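Cytosolic IMP-GMP specific 5'-nucleotidase (PDB 4OHF) probably hydrolyses the 5'-phosphate of purine nucleoside monophosphates such as IMP and GMP in the cytosol, with the help of a magnesium ion. Local coordinates at residues Leu208-Tyr213 against Thr243-Pro248; Ser38-Leu43 against Gly171-Ile176; Glu239-Leu244 against Pro276-Gly281. All blocks are in the same frame, centred on the assembly; numbering follows the deposited sequence.

Contact 1: Leu208-Tyr213 against Thr243-Pro248. With PO4 (phosphate ion), chain H.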
ATOM      1  N   LEU B 208     -30.237 -12.955   2.880  1.00 38.51           N
ATOM      2  CA  LEU B 208     -29.249 -12.146   2.166  1.00 39.37           C
ATOM      3  C   LEU B 208     -28.365 -13.162   1.439  1.00 40.38           C
ATOM      4  O   LEU B 208     -27.377 -13.659   1.996  1.00 38.25           O
ATOM      5  CB  LEU B 208     -28.426 -11.314   3.159  1.00 39.21           C
ATOM      6  CG  LEU B 208     -27.397 -10.315   2.630  1.00 37.75           C
ATOM      7  CD1 LEU B 208     -28.108  -9.211   1.851  1.00 37.35           C
ATOM      8  CD2 LEU B 208     -26.613  -9.718   3.794  1.00 37.97           C
ATOM      9  N   THR B 209     -28.741 -13.469   0.197  1.00 39.76           N
ATOM     10  CA  THR B 209     -28.034 -14.460  -0.607  1.00 38.82           C
ATOM     11  C   THR B 209     -27.348 -13.928  -1.854  1.00 39.91           C
ATOM     12  O   THR B 209     -27.737 -12.913  -2.418  1.00 42.85           O
ATOM     13  CB  THR B 209     -29.000 -15.570  -1.069  1.00 38.96           C
ATOM     14  OG1 THR B 209     -28.341 -16.415  -2.010  1.00 37.44           O
ATOM     15  CG2 THR B 209     -30.233 -14.974  -1.749  1.00 36.99           C
ATOM     16  N   ASN B 210     -26.329 -14.632  -2.310  1.00 41.09           N
ATOM     17  CA  ASN B 210     -25.638 -14.222  -3.523  1.00 42.24           C
ATOM     18  C   ASN B 210     -26.281 -14.903  -4.746  1.00 42.44           C
ATOM     19  O   ASN B 210     -25.903 -14.630  -5.876  1.00 43.44           O
ATOM     20  CB  ASN B 210     -24.148 -14.574  -3.426  1.00 41.89           C
ATOM     21  CG  ASN B 210     -23.310 -13.434  -2.873  1.00 42.23           C
ATOM     22  OD1 ASN B 210     -23.824 -12.507  -2.251  1.00 46.81           O
ATOM     23  ND2 ASN B 210     -22.010 -13.503  -3.091  1.00 42.40           N
ATOM     24  N   SER B 211     -27.251 -15.788  -4.506  1.00 42.73           N
ATOM     25  CA  SER B 211     -27.953 -16.505  -5.576  1.00 42.98           C
ATOM     26  C   SER B 211     -29.049 -15.608  -6.094  1.00 44.49           C
ATOM     27  O   SER B 211     -29.522 -14.731  -5.370  1.00 45.28           O
ATOM     28  CB  SER B 211     -28.599 -17.788  -5.045  1.00 42.83           C
ATOM     29  OG  SER B 211     -27.619 -18.689  -4.559  1.00 45.84           O
ATOM     30  N   GLU B 212     -29.461 -15.818  -7.340  1.00 45.91           N
ATOM     31  CA  GLU B 212     -30.522 -14.998  -7.899  1.00 48.23           C
ATOM     32  C   GLU B 212     -31.884 -15.470  -7.402  1.00 47.50           C
ATOM     33  O   GLU B 212     -32.027 -16.586  -6.888  1.00 47.13           O
ATOM     34  CB  GLU B 212     -30.451 -14.985  -9.426  1.00 51.82           C
ATOM     35  CG  GLU B 212     -30.650 -16.306 -10.112  1.00 57.03           C
ATOM     36  CD  GLU B 212     -30.205 -16.251 -11.562  1.00 61.58           C
ATOM     37  OE1 GLU B 212     -30.549 -15.271 -12.270  1.00 62.06           O
ATOM     38  OE2 GLU B 212     -29.506 -17.192 -11.992  1.00 64.41           O
ATOM     39  N   TYR B 213     -32.882 -14.608  -7.540  1.00 47.12           N
ATOM     40  CA  TYR B 213     -34.213 -14.914  -7.044  1.00 46.64           C
ATOM     41  C   TYR B 213     -34.884 -16.154  -7.619  1.00 46.68           C
ATOM     42  O   TYR B 213     -35.491 -16.930  -6.880  1.00 46.59           O
ATOM     43  CB  TYR B 213     -35.124 -13.704  -7.230  1.00 46.02           C
ATOM     44  CG  TYR B 213     -36.519 -13.891  -6.664  1.00 48.24           C
ATOM     45  CD1 TYR B 213     -36.718 -14.189  -5.312  1.00 46.61           C
ATOM     46  CD2 TYR B 213     -37.640 -13.747  -7.476  1.00 47.43           C
ATOM     47  CE1 TYR B 213     -37.985 -14.335  -4.796  1.00 49.58           C
ATOM     48  CE2 TYR B 213     -38.919 -13.892  -6.965  1.00 49.41           C
ATOM     49  CZ  TYR B 213     -39.088 -14.189  -5.634  1.00 50.65           C
ATOM     50  OH  TYR B 213     -40.362 -14.395  -5.158  1.00 54.91           O
ATOM     51  N   THR B 243     -31.537 -10.765  -2.950  1.00 42.64           N
ATOM     52  CA  THR B 243     -30.828 -11.666  -3.847  1.00 41.27           C
ATOM     53  C   THR B 243     -29.686 -11.023  -4.647  1.00 41.86           C
ATOM     54  O   THR B 243     -29.629  -9.798  -4.790  1.00 40.73           O
ATOM     55  CB  THR B 243     -31.825 -12.308  -4.788  1.00 40.65           C
ATOM     56  OG1 THR B 243     -32.440 -11.294  -5.590  1.00 42.43           O
ATOM     57  CG2 THR B 243     -32.903 -13.004  -3.982  1.00 39.91           C
ATOM     58  N   LEU B 244     -28.794 -11.862  -5.184  1.00 42.88           N
ATOM     59  CA  LEU B 244     -27.617 -11.389  -5.907  1.00 42.54           C
ATOM     60  C   LEU B 244     -27.072 -10.247  -5.041  1.00 43.50           C
ATOM     61  O   LEU B 244     -26.771  -9.148  -5.516  1.00 43.38           O
ATOM     62  CB  LEU B 244     -27.988 -10.894  -7.307  1.00 43.30           C
ATOM     63  CG  LEU B 244     -28.097 -11.956  -8.412  1.00 45.93           C
ATOM     64  CD1 LEU B 244     -28.563 -11.302  -9.705  1.00 44.75           C
ATOM     65  CD2 LEU B 244     -26.753 -12.646  -8.630  1.00 43.41           C
ATOM     66  N   ALA B 245     -26.966 -10.531  -3.747  1.00 41.73           N
ATOM     67  CA  ALA B 245     -26.507  -9.557  -2.779  1.00 42.03           C
ATOM     68  C   ALA B 245     -25.128  -9.033  -3.096  1.00 41.41           C
ATOM     69  O   ALA B 245     -24.808  -7.892  -2.796  1.00 41.42           O
ATOM     70  CB  ALA B 245     -26.527 -10.161  -1.385  1.00 40.92           C
ATOM     71  N   ASN B 246     -24.315  -9.876  -3.706  1.00 41.76           N
ATOM     72  CA  ASN B 246     -22.958  -9.500  -4.061  1.00 42.86           C
ATOM     73  C   ASN B 246     -22.106  -9.226  -2.806  1.00 42.18           C
ATOM     74  O   ASN B 246     -21.480  -8.171  -2.669  1.00 42.94           O
ATOM     75  CB  ASN B 246     -22.975  -8.277  -4.989  1.00 41.76           C
ATOM     76  CG  ASN B 246     -21.672  -8.098  -5.755  1.00 42.30           C
ATOM     77  OD1 ASN B 246     -21.550  -7.183  -6.562  1.00 42.21           O
ATOM     78  ND2 ASN B 246     -20.696  -8.975  -5.511  1.00 43.63           N
ATOM     79  N   LYS B 247     -22.105 -10.183  -1.888  1.00 40.65           N
ATOM     80  CA  LYS B 247     -21.295 -10.079  -0.687  1.00 40.19           C
ATOM     81  C   LYS B 247     -19.873 -10.455  -1.133  1.00 39.49           C
ATOM     82  O   LYS B 247     -19.690 -11.209  -2.092  1.00 39.93           O
ATOM     83  CB  LYS B 247     -21.796 -11.069   0.367  1.00 39.58           C
ATOM     84  CG  LYS B 247     -23.173 -10.753   0.917  1.00 41.15           C
ATOM     85  CD  LYS B 247     -23.720 -11.904   1.775  1.00 41.42           C
ATOM     86  CE  LYS B 247     -23.985 -13.152   0.913  1.00 41.75           C
ATOM     87  NZ  LYS B 247     -24.526 -14.306   1.685  1.00 39.61           N
ATOM     88  N   PRO B 248     -18.849  -9.973  -0.426  1.00 36.26           N
ATOM     89  CA  PRO B 248     -18.897  -9.117   0.757  1.00 36.99           C
ATOM     90  C   PRO B 248     -19.201  -7.654   0.468  1.00 38.48           C
ATOM     91  O   PRO B 248     -19.604  -6.906   1.372  1.00 38.92           O
ATOM     92  CB  PRO B 248     -17.507  -9.292   1.350  1.00 36.29           C
ATOM     93  CG  PRO B 248     -16.664  -9.397   0.114  1.00 37.13           C
ATOM     94  CD  PRO B 248     -17.465 -10.344  -0.756  1.00 34.44           C
TER
HETATM   95  P   PO4 H 501     -25.506 -17.530  -0.491  1.00 42.93           P
HETATM   96  O1  PO4 H 501     -25.339 -17.912  -1.919  1.00 41.46           O
HETATM   97  O2  PO4 H 501     -24.644 -18.375   0.362  1.00 42.08           O
HETATM   98  O3  PO4 H 501     -26.928 -17.717  -0.091  1.00 38.19           O
HETATM   99  O4  PO4 H 501     -25.108 -16.111  -0.312  1.00 45.64           O

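Contact 2: Ser38-Leu43 against Gly171-Ile176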
ATOM      1  N   SER B  38     -17.818 -32.463  -4.207  1.00 49.05           N
ATOM      2  CA  SER B  38     -17.539 -33.317  -5.348  1.00 49.72           C
ATOM      3  C   SER B  38     -18.031 -32.716  -6.661  1.00 48.55           C
ATOM      4  O   SER B  38     -17.306 -32.730  -7.658  1.00 49.36           O
ATOM      5  CB  SER B  38     -18.178 -34.686  -5.142  1.00 49.91           C
ATOM      6  OG  SER B  38     -18.004 -35.473  -6.304  1.00 53.85           O
ATOM      7  N   LEU B  39     -19.255 -32.190  -6.663  1.00 46.12           N
ATOM      8  CA  LEU B  39     -19.803 -31.589  -7.867  1.00 45.87           C
ATOM      9  C   LEU B  39     -18.868 -30.460  -8.295  1.00 47.13           C
ATOM     10  O   LEU B  39     -18.377 -30.446  -9.430  1.00 48.13           O
ATOM     11  CB  LEU B  39     -21.199 -31.023  -7.601  1.00 45.44           C
ATOM     12  CG  LEU B  39     -22.221 -30.981  -8.746  1.00 45.30           C
ATOM     13  CD1 LEU B  39     -23.147 -29.807  -8.523  1.00 44.34           C
ATOM     14  CD2 LEU B  39     -21.542 -30.854 -10.101  1.00 46.05           C
ATOM     15  N   VAL B  40     -18.618 -29.519  -7.383  1.00 47.08           N
ATOM     16  CA  VAL B  40     -17.739 -28.395  -7.675  1.00 47.78           C
ATOM     17  C   VAL B  40     -16.411 -28.900  -8.206  1.00 47.66           C
ATOM     18  O   VAL B  40     -15.878 -28.356  -9.165  1.00 50.19           O
ATOM     19  CB  VAL B  40     -17.475 -27.519  -6.432  1.00 49.33           C
ATOM     20  CG1 VAL B  40     -16.436 -26.454  -6.758  1.00 49.08           C
ATOM     21  CG2 VAL B  40     -18.764 -26.849  -5.991  1.00 47.63           C
ATOM     22  N   TYR B  41     -15.875 -29.940  -7.589  1.00 46.54           N
ATOM     23  CA  TYR B  41     -14.619 -30.498  -8.050  1.00 47.96           C
ATOM     24  C   TYR B  41     -14.765 -30.896  -9.524  1.00 49.66           C
ATOM     25  O   TYR B  41     -14.012 -30.409 -10.378  1.00 49.11           O
ATOM     26  CB  TYR B  41     -14.233 -31.698  -7.187  1.00 48.09           C
ATOM     27  CG  TYR B  41     -12.982 -32.435  -7.633  1.00 50.24           C
ATOM     28  CD1 TYR B  41     -13.065 -33.508  -8.518  1.00 50.00           C
ATOM     29  CD2 TYR B  41     -11.726 -32.088  -7.137  1.00 49.36           C
ATOM     30  CE1 TYR B  41     -11.936 -34.221  -8.888  1.00 51.06           C
ATOM     31  CE2 TYR B  41     -10.590 -32.791  -7.504  1.00 49.46           C
ATOM     32  CZ  TYR B  41     -10.700 -33.860  -8.381  1.00 50.83           C
ATOM     33  OH  TYR B  41      -9.582 -34.575  -8.752  1.00 47.80           O
ATOM     34  N   ASP B  42     -15.741 -31.756  -9.829  1.00 49.59           N
ATOM     35  CA  ASP B  42     -15.959 -32.184 -11.210  1.00 49.84           C
ATOM     36  C   ASP B  42     -16.135 -31.003 -12.165  1.00 51.30           C
ATOM     37  O   ASP B  42     -15.354 -30.829 -13.090  1.00 52.57           O
ATOM     38  CB  ASP B  42     -17.183 -33.092 -11.321  1.00 48.54           C
ATOM     39  CG  ASP B  42     -17.020 -34.398 -10.568  1.00 49.21           C
ATOM     40  OD1 ASP B  42     -15.867 -34.828 -10.356  1.00 49.94           O
ATOM     41  OD2 ASP B  42     -18.047 -35.007 -10.196  1.00 48.68           O
ATOM     42  N   LEU B  43     -17.157 -30.185 -11.946  1.00 52.45           N
ATOM     43  CA  LEU B  43     -17.387 -29.044 -12.824  1.00 52.76           C
ATOM     44  C   LEU B  43     -16.117 -28.225 -13.070  1.00 55.00           C
ATOM     45  O   LEU B  43     -15.849 -27.836 -14.203  1.00 57.00           O
ATOM     46  CB  LEU B  43     -18.480 -28.134 -12.248  1.00 49.91           C
ATOM     47  CG  LEU B  43     -19.860 -28.752 -12.048  1.00 49.01           C
ATOM     48  CD1 LEU B  43     -20.783 -27.753 -11.386  1.00 47.98           C
ATOM     49  CD2 LEU B  43     -20.414 -29.196 -13.388  1.00 48.85           C
ATOM     50  N   GLY B 171     -23.987 -20.955 -14.060  1.00 70.57           N
ATOM     51  CA  GLY B 171     -25.302 -21.419 -13.692  1.00 69.69           C
ATOM     52  C   GLY B 171     -25.272 -22.920 -13.896  1.00 68.60           C
ATOM     53  O   GLY B 171     -26.253 -23.619 -13.643  1.00 69.26           O
ATOM     54  N   THR B 172     -24.133 -23.416 -14.367  1.00 67.22           N
ATOM     55  CA  THR B 172     -23.956 -24.849 -14.587  1.00 66.03           C
ATOM     56  C   THR B 172     -24.127 -25.606 -13.266  1.00 63.57           C
ATOM     57  O   THR B 172     -24.737 -26.671 -13.226  1.00 62.09           O
ATOM     58  CB  THR B 172     -22.549 -25.157 -15.176  1.00 68.53           C
ATOM     59  OG1 THR B 172     -21.595 -24.206 -14.675  1.00 71.88           O
ATOM     60  CG2 THR B 172     -22.574 -25.083 -16.697  1.00 69.30           C
ATOM     61  N   LEU B 173     -23.597 -25.038 -12.184  1.00 61.23           N
ATOM     62  CA  LEU B 173     -23.696 -25.648 -10.867  1.00 58.20           C
ATOM     63  C   LEU B 173     -25.149 -25.594 -10.404  1.00 58.44           C
ATOM     64  O   LEU B 173     -25.682 -26.584  -9.899  1.00 56.83           O
ATOM     65  CB  LEU B 173     -22.817 -24.893  -9.865  1.00 56.86           C
ATOM     66  CG  LEU B 173     -22.290 -25.607  -8.616  1.00 56.13           C
ATOM     67  CD1 LEU B 173     -21.929 -24.557  -7.583  1.00 54.69           C
ATOM     68  CD2 LEU B 173     -23.324 -26.549  -8.051  1.00 55.83           C
ATOM     69  N   LYS B 174     -25.784 -24.435 -10.591  1.00 57.77           N
ATOM     70  CA  LYS B 174     -27.170 -24.235 -10.172  1.00 58.66           C
ATOM     71  C   LYS B 174     -28.125 -25.226 -10.831  1.00 58.15           C
ATOM     72  O   LYS B 174     -28.924 -25.877 -10.157  1.00 56.50           O
ATOM     73  CB  LYS B 174     -27.638 -22.814 -10.497  1.00 58.48           C
ATOM     74  CG  LYS B 174     -26.782 -21.696  -9.933  1.00 61.66           C
ATOM     75  CD  LYS B 174     -27.022 -21.468  -8.449  1.00 64.01           C
ATOM     76  CE  LYS B 174     -26.310 -20.197  -7.997  1.00 65.58           C
ATOM     77  NZ  LYS B 174     -26.396 -19.981  -6.528  1.00 67.37           N
ATOM     78  N   ASN B 175     -28.041 -25.337 -12.152  1.00 58.10           N
ATOM     79  CA  ASN B 175     -28.929 -26.230 -12.886  1.00 59.10           C
ATOM     80  C   ASN B 175     -28.793 -27.678 -12.449  1.00 58.11           C
ATOM     81  O   ASN B 175     -29.791 -28.389 -12.321  1.00 57.17           O
ATOM     82  CB  ASN B 175     -28.691 -26.113 -14.397  1.00 61.47           C
ATOM     83  CG  ASN B 175     -29.183 -24.783 -14.973  1.00 63.66           C
ATOM     84  OD1 ASN B 175     -29.951 -24.050 -14.333  1.00 63.62           O
ATOM     85  ND2 ASN B 175     -28.752 -24.477 -16.195  1.00 65.30           N
ATOM     86  N   ILE B 176     -27.561 -28.116 -12.217  1.00 57.29           N
ATOM     87  CA  ILE B 176     -27.330 -29.481 -11.788  1.00 54.71           C
ATOM     88  C   ILE B 176     -27.929 -29.764 -10.411  1.00 54.75           C
ATOM     89  O   ILE B 176     -28.523 -30.822 -10.207  1.00 54.18           O
ATOM     90  CB  ILE B 176     -25.831 -29.823 -11.748  1.00 53.73           C
ATOM     91  CG1 ILE B 176     -25.268 -29.845 -13.163  1.00 52.71           C
ATOM     92  CG2 ILE B 176     -25.631 -31.181 -11.111  1.00 51.21           C
ATOM     93  CD1 ILE B 176     -23.799 -30.189 -13.228  1.00 53.41           C
TER

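Contact 3: Glu239-Leu244 against Pro276-Gly281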
ATOM      1  N   GLU B 239     -39.038 -11.051   6.324  1.00 50.19           N
ATOM      2  CA  GLU B 239     -39.406  -9.648   6.182  1.00 50.68           C
ATOM      3  C   GLU B 239     -38.909  -9.175   4.820  1.00 50.74           C
ATOM      4  O   GLU B 239     -39.672  -8.634   4.030  1.00 52.07           O
ATOM      5  CB  GLU B 239     -38.757  -8.829   7.300  1.00 50.60           C
ATOM      6  CG  GLU B 239     -39.302  -7.416   7.461  1.00 54.25           C
ATOM      7  CD  GLU B 239     -40.731  -7.379   8.004  1.00 55.95           C
ATOM      8  OE1 GLU B 239     -41.216  -6.269   8.312  1.00 55.51           O
ATOM      9  OE2 GLU B 239     -41.367  -8.454   8.117  1.00 57.26           O
ATOM     10  N   PHE B 240     -37.619  -9.382   4.562  1.00 50.00           N
ATOM     11  CA  PHE B 240     -36.998  -9.023   3.289  1.00 48.32           C
ATOM     12  C   PHE B 240     -36.249 -10.225   2.771  1.00 48.10           C
ATOM     13  O   PHE B 240     -35.827 -11.107   3.537  1.00 46.85           O
ATOM     14  CB  PHE B 240     -35.957  -7.918   3.440  1.00 49.18           C
ATOM     15  CG  PHE B 240     -36.505  -6.616   3.897  1.00 51.64           C
ATOM     16  CD1 PHE B 240     -36.650  -6.347   5.252  1.00 52.07           C
ATOM     17  CD2 PHE B 240     -36.857  -5.642   2.967  1.00 52.62           C
ATOM     18  CE1 PHE B 240     -37.134  -5.120   5.682  1.00 53.39           C
ATOM     19  CE2 PHE B 240     -37.343  -4.408   3.377  1.00 53.79           C
ATOM     20  CZ  PHE B 240     -37.483  -4.145   4.741  1.00 54.96           C
ATOM     21  N   VAL B 241     -36.066 -10.254   1.465  1.00 46.20           N
ATOM     22  CA  VAL B 241     -35.311 -11.322   0.861  1.00 46.11           C
ATOM     23  C   VAL B 241     -34.496 -10.632  -0.217  1.00 44.37           C
ATOM     24  O   VAL B 241     -35.028 -10.218  -1.235  1.00 44.32           O
ATOM     25  CB  VAL B 241     -36.240 -12.455   0.306  1.00 45.84           C
ATOM     26  CG1 VAL B 241     -37.379 -11.856  -0.441  1.00 48.45           C
ATOM     27  CG2 VAL B 241     -35.447 -13.413  -0.587  1.00 44.66           C
ATOM     28  N   ILE B 242     -33.202 -10.480   0.062  1.00 43.12           N
ATOM     29  CA  ILE B 242     -32.253  -9.817  -0.826  1.00 42.77           C
ATOM     30  C   ILE B 242     -31.400 -10.817  -1.626  1.00 42.60           C
ATOM     31  O   ILE B 242     -30.628 -11.597  -1.060  1.00 41.98           O
ATOM     32  CB  ILE B 242     -31.335  -8.888   0.003  1.00 41.91           C
ATOM     33  CG1 ILE B 242     -32.197  -8.013   0.921  1.00 39.71           C
ATOM     34  CG2 ILE B 242     -30.489  -8.030  -0.914  1.00 41.29           C
ATOM     35  CD1 ILE B 242     -31.401  -7.118   1.862  1.00 39.60           C
ATOM     36  N   THR B 243     -31.537 -10.765  -2.950  1.00 42.64           N
ATOM     37  CA  THR B 243     -30.828 -11.666  -3.847  1.00 41.27           C
ATOM     38  C   THR B 243     -29.686 -11.023  -4.647  1.00 41.86           C
ATOM     39  O   THR B 243     -29.629  -9.798  -4.790  1.00 40.73           O
ATOM     40  CB  THR B 243     -31.825 -12.308  -4.788  1.00 40.65           C
ATOM     41  OG1 THR B 243     -32.440 -11.294  -5.590  1.00 42.43           O
ATOM     42  CG2 THR B 243     -32.903 -13.004  -3.982  1.00 39.91           C
ATOM     43  N   LEU B 244     -28.794 -11.862  -5.184  1.00 42.88           N
ATOM     44  CA  LEU B 244     -27.617 -11.389  -5.907  1.00 42.54           C
ATOM     45  C   LEU B 244     -27.072 -10.247  -5.041  1.00 43.50           C
ATOM     46  O   LEU B 244     -26.771  -9.148  -5.516  1.00 43.38           O
ATOM     47  CB  LEU B 244     -27.988 -10.894  -7.307  1.00 43.30           C
ATOM     48  CG  LEU B 244     -28.097 -11.956  -8.412  1.00 45.93           C
ATOM     49  CD1 LEU B 244     -28.563 -11.302  -9.705  1.00 44.75           C
ATOM     50  CD2 LEU B 244     -26.753 -12.646  -8.630  1.00 43.41           C
ATOM     51  N   PRO B 276     -40.493  -3.908   3.023  1.00 52.29           N
ATOM     52  CA  PRO B 276     -40.579  -5.366   3.005  1.00 51.95           C
ATOM     53  C   PRO B 276     -40.885  -5.891   1.610  1.00 51.80           C
ATOM     54  O   PRO B 276     -41.784  -5.396   0.931  1.00 51.90           O
ATOM     55  CB  PRO B 276     -41.689  -5.651   4.004  1.00 51.82           C
ATOM     56  CG  PRO B 276     -41.474  -4.569   5.034  1.00 50.91           C
ATOM     57  CD  PRO B 276     -41.207  -3.349   4.188  1.00 51.44           C
ATOM     58  N   GLY B 277     -40.109  -6.880   1.182  1.00 51.93           N
ATOM     59  CA  GLY B 277     -40.298  -7.453  -0.138  1.00 49.47           C
ATOM     60  C   GLY B 277     -39.025  -8.095  -0.654  1.00 48.11           C
ATOM     61  O   GLY B 277     -38.084  -8.333   0.105  1.00 47.46           O
ATOM     62  N   VAL B 278     -38.993  -8.369  -1.955  1.00 47.27           N
ATOM     63  CA  VAL B 278     -37.836  -8.993  -2.573  1.00 43.72           C
ATOM     64  C   VAL B 278     -36.998  -7.932  -3.281  1.00 43.74           C
ATOM     65  O   VAL B 278     -37.551  -6.991  -3.839  1.00 43.54           O
ATOM     66  CB  VAL B 278     -38.277 -10.051  -3.585  1.00 40.23           C
ATOM     67  CG1 VAL B 278     -37.059 -10.778  -4.126  1.00 42.58           C
ATOM     68  CG2 VAL B 278     -39.246 -11.016  -2.928  1.00 40.49           C
ATOM     69  N   TYR B 279     -35.674  -8.087  -3.243  1.00 41.36           N
ATOM     70  CA  TYR B 279     -34.763  -7.153  -3.884  1.00 41.27           C
ATOM     71  C   TYR B 279     -33.546  -7.866  -4.476  1.00 42.97           C
ATOM     72  O   TYR B 279     -33.355  -9.075  -4.288  1.00 43.25           O
ATOM     73  CB  TYR B 279     -34.257  -6.097  -2.885  1.00 41.23           C
ATOM     74  CG  TYR B 279     -35.300  -5.116  -2.394  1.00 43.33           C
ATOM     75  CD1 TYR B 279     -36.160  -5.444  -1.336  1.00 43.96           C
ATOM     76  CD2 TYR B 279     -35.443  -3.862  -2.995  1.00 42.70           C
ATOM     77  CE1 TYR B 279     -37.131  -4.548  -0.888  1.00 43.20           C
ATOM     78  CE2 TYR B 279     -36.413  -2.958  -2.560  1.00 43.02           C
ATOM     79  CZ  TYR B 279     -37.256  -3.305  -1.503  1.00 45.65           C
ATOM     80  OH  TYR B 279     -38.209  -2.408  -1.049  1.00 44.32           O
ATOM     81  N   GLN B 280     -32.729  -7.100  -5.199  1.00 42.05           N
ATOM     82  CA  GLN B 280     -31.501  -7.612  -5.797  1.00 41.50           C
ATOM     83  C   GLN B 280     -30.403  -6.588  -5.498  1.00 40.90           C
ATOM     84  O   GLN B 280     -30.674  -5.385  -5.483  1.00 38.78           O
ATOM     85  CB  GLN B 280     -31.668  -7.788  -7.313  1.00 40.86           C
ATOM     86  CG  GLN B 280     -30.410  -8.283  -8.003  1.00 39.88           C
ATOM     87  CD  GLN B 280     -30.654  -8.726  -9.425  1.00 38.75           C
ATOM     88  OE1 GLN B 280     -31.355  -9.707  -9.660  1.00 40.82           O
ATOM     89  NE2 GLN B 280     -30.071  -8.014 -10.380  1.00 34.35           N
ATOM     90  N   GLY B 281     -29.183  -7.065  -5.245  1.00 40.12           N
ATOM     91  CA  GLY B 281     -28.075  -6.169  -4.934  1.00 40.42           C
ATOM     92  C   GLY B 281     -28.200  -5.459  -3.588  1.00 41.22           C
ATOM     93  O   GLY B 281     -28.487  -6.088  -2.558  1.00 39.89           O
TER

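Contact 1: Leu208-Tyr213 against Thr243-Pro248
The backbones of Asn210 and Leu244 come within 4.2 Å, CA to CA, where two loops leave neighbouring parallel strands, and the backbone-to-backbone bonds are made by two carbonyls: Thr209 O accepts from Ala245 N at 2.8 Å and Ser211 O accepts from Leu244 N. Beyond this, the amide of Asn210 lies against the backbone of Lys247. Its OD1 receives Lys247 N at 2.9 Å, in the carbonyl plane on a lone pair and almost straight (178° at the hydrogen), while ND2 gives a weak bond to Lys247 O. An asparagine suits the place because one flat group can answer both the N-H and the C=O of a single residue. The Lys247 chain runs past OD1 and bends at chi3 (-66°), which places CE beside that oxygen; NZ then bonds Leu208 O at 2.9 Å and O4 of a phosphate ion at 2.8 Å. Thr209 OG1, anti to its backbone N, donates to phosphate O3 at 2.7 Å and accepts from Ser211 N, an ST turn, while its methyl CG2 lies beside that of Thr243. Asn210 N also reaches phosphate O4. Thr209 and Lys247 are consistent with the motif II threonine and motif III lysine of HAD phosphatases, and the ion, probably from the crystallisation liquor, may mark a substrate phosphate site. The hydroxyl of Ser211 bonds Asp25, a magnesium ligand. Leu208 ends strand 204-208, bonded to strand 19-22, and Glu212 is the N-cap residue before helix 213-224, which packs on Thr209 and Thr243.

Contact 2: Ser38-Leu43 against Gly171-Ile176
Leu39, Val40 and Leu43 on helix 38-43 face Leu173 and Ile176 on helix 172-176, the axes of the two short segments passing 10.9 Å apart with their N-to-C directions at 134°. Between the axes lie mostly the ends of branched side chains. Leu43 CD1 lies 3.6 Å from Leu173 CA, so this methyl rests against backbone as well as side chain, and the two leucines cross at about a right angle. The other branch of Leu43, CD2, meets Ile176 CD1 tip to tip at 3.5 Å. One turn earlier, Leu39 CD1 touches two partners, Leu173 CD2 and Ile176 CG2, the latter at 3.8 Å. The first torsion of Leu173 (chi1 -155°) sets CG anti to the backbone N, and from there CD2 reaches Leu39 CD1. Val40 adds a looser touch, CG2 to Leu173 CD1 at 4.2 Å. Leucine and isoleucine suit the interface because their forked or branched ends span the distance between the helices and meet more than one neighbour, whereas the shorter valine reaches a single partner. Val167 of helix 153-170, which precedes helix 172-178 in the chain, also touches Leu43. Since all the side-chain contacts are between carbons, the fit rests on the shape and burial of aliphatic surface, and no polar group of either segment has to be satisfied across it.

Contact 3: Glu239-Leu244 against Pro276-Gly281
The ring of Phe240 takes Pro276 over one face, with Pro276 CA 3.8 Å from the ring centroid and 28° off its normal, a CH-pi contact displaced toward the rim. Tyr279 comes to the edge of this ring, its CE1 lying near the phenylalanine plane at 4.0 Å from Phe240 CD2. These rings share one face of the parallel strand pair with Ile242. The other face carries the beta-branched Val241 and Val278, side by side and pointing the same way, followed by Thr243 and Gln280. Thr243 OG1 stands between its own backbone N and carbonyl carbon (chi1 63°) and donates to Tyr279 O at 2.7 Å; Thr243 N reaches that oxygen from the opposite face of the carbonyl plane, at 2.8 Å. Leu244 lies alongside Gln280, whose OE1 bonds Asn269 of the second subunit. Gly277 has phi 156°, where a CB would crowd Pro276 O. Bonds such as Tyr279 N to Val241 O, 3.0 Å, tie the strands along their middle. The face with Phe240, Ile242 and Tyr279 is thus largely apolar, while the other passes from the valine pair to polar Thr243 and Gln280, and one carbonyl, gripped twice by Thr243, reinforces the pairing near its C-terminal end.

In the fold
Contact 3 pairs strands 240-243 and 277-281, parallel neighbours in a mixed sheet, and contact 1 joins the loops after strands 204-208 and 240-243; their centres lie 9 Å apart, they share Thr243 and Leu244, and Thr209 N approaches Ile242 O at 2.9 Å, a probable hydrogen bond. Contact 3 extends the sheet outward from strand 240-243, whose following loop supplies Lys247 to the phosphate; both touch the second subunit. Contact 2, centred about 18 Å from the centre of contact 1, joins it through Lys174 NZ and Ser211 OG, 2.7 Å apart. Magnesium, held by Asp23, Asp25 and Asp303, is about 5 Å from the Lys247 side chain and 11 Å from that of Leu173. The GMP-pocket residues Arg86, Tyr87 and Tyr421 lie elsewhere.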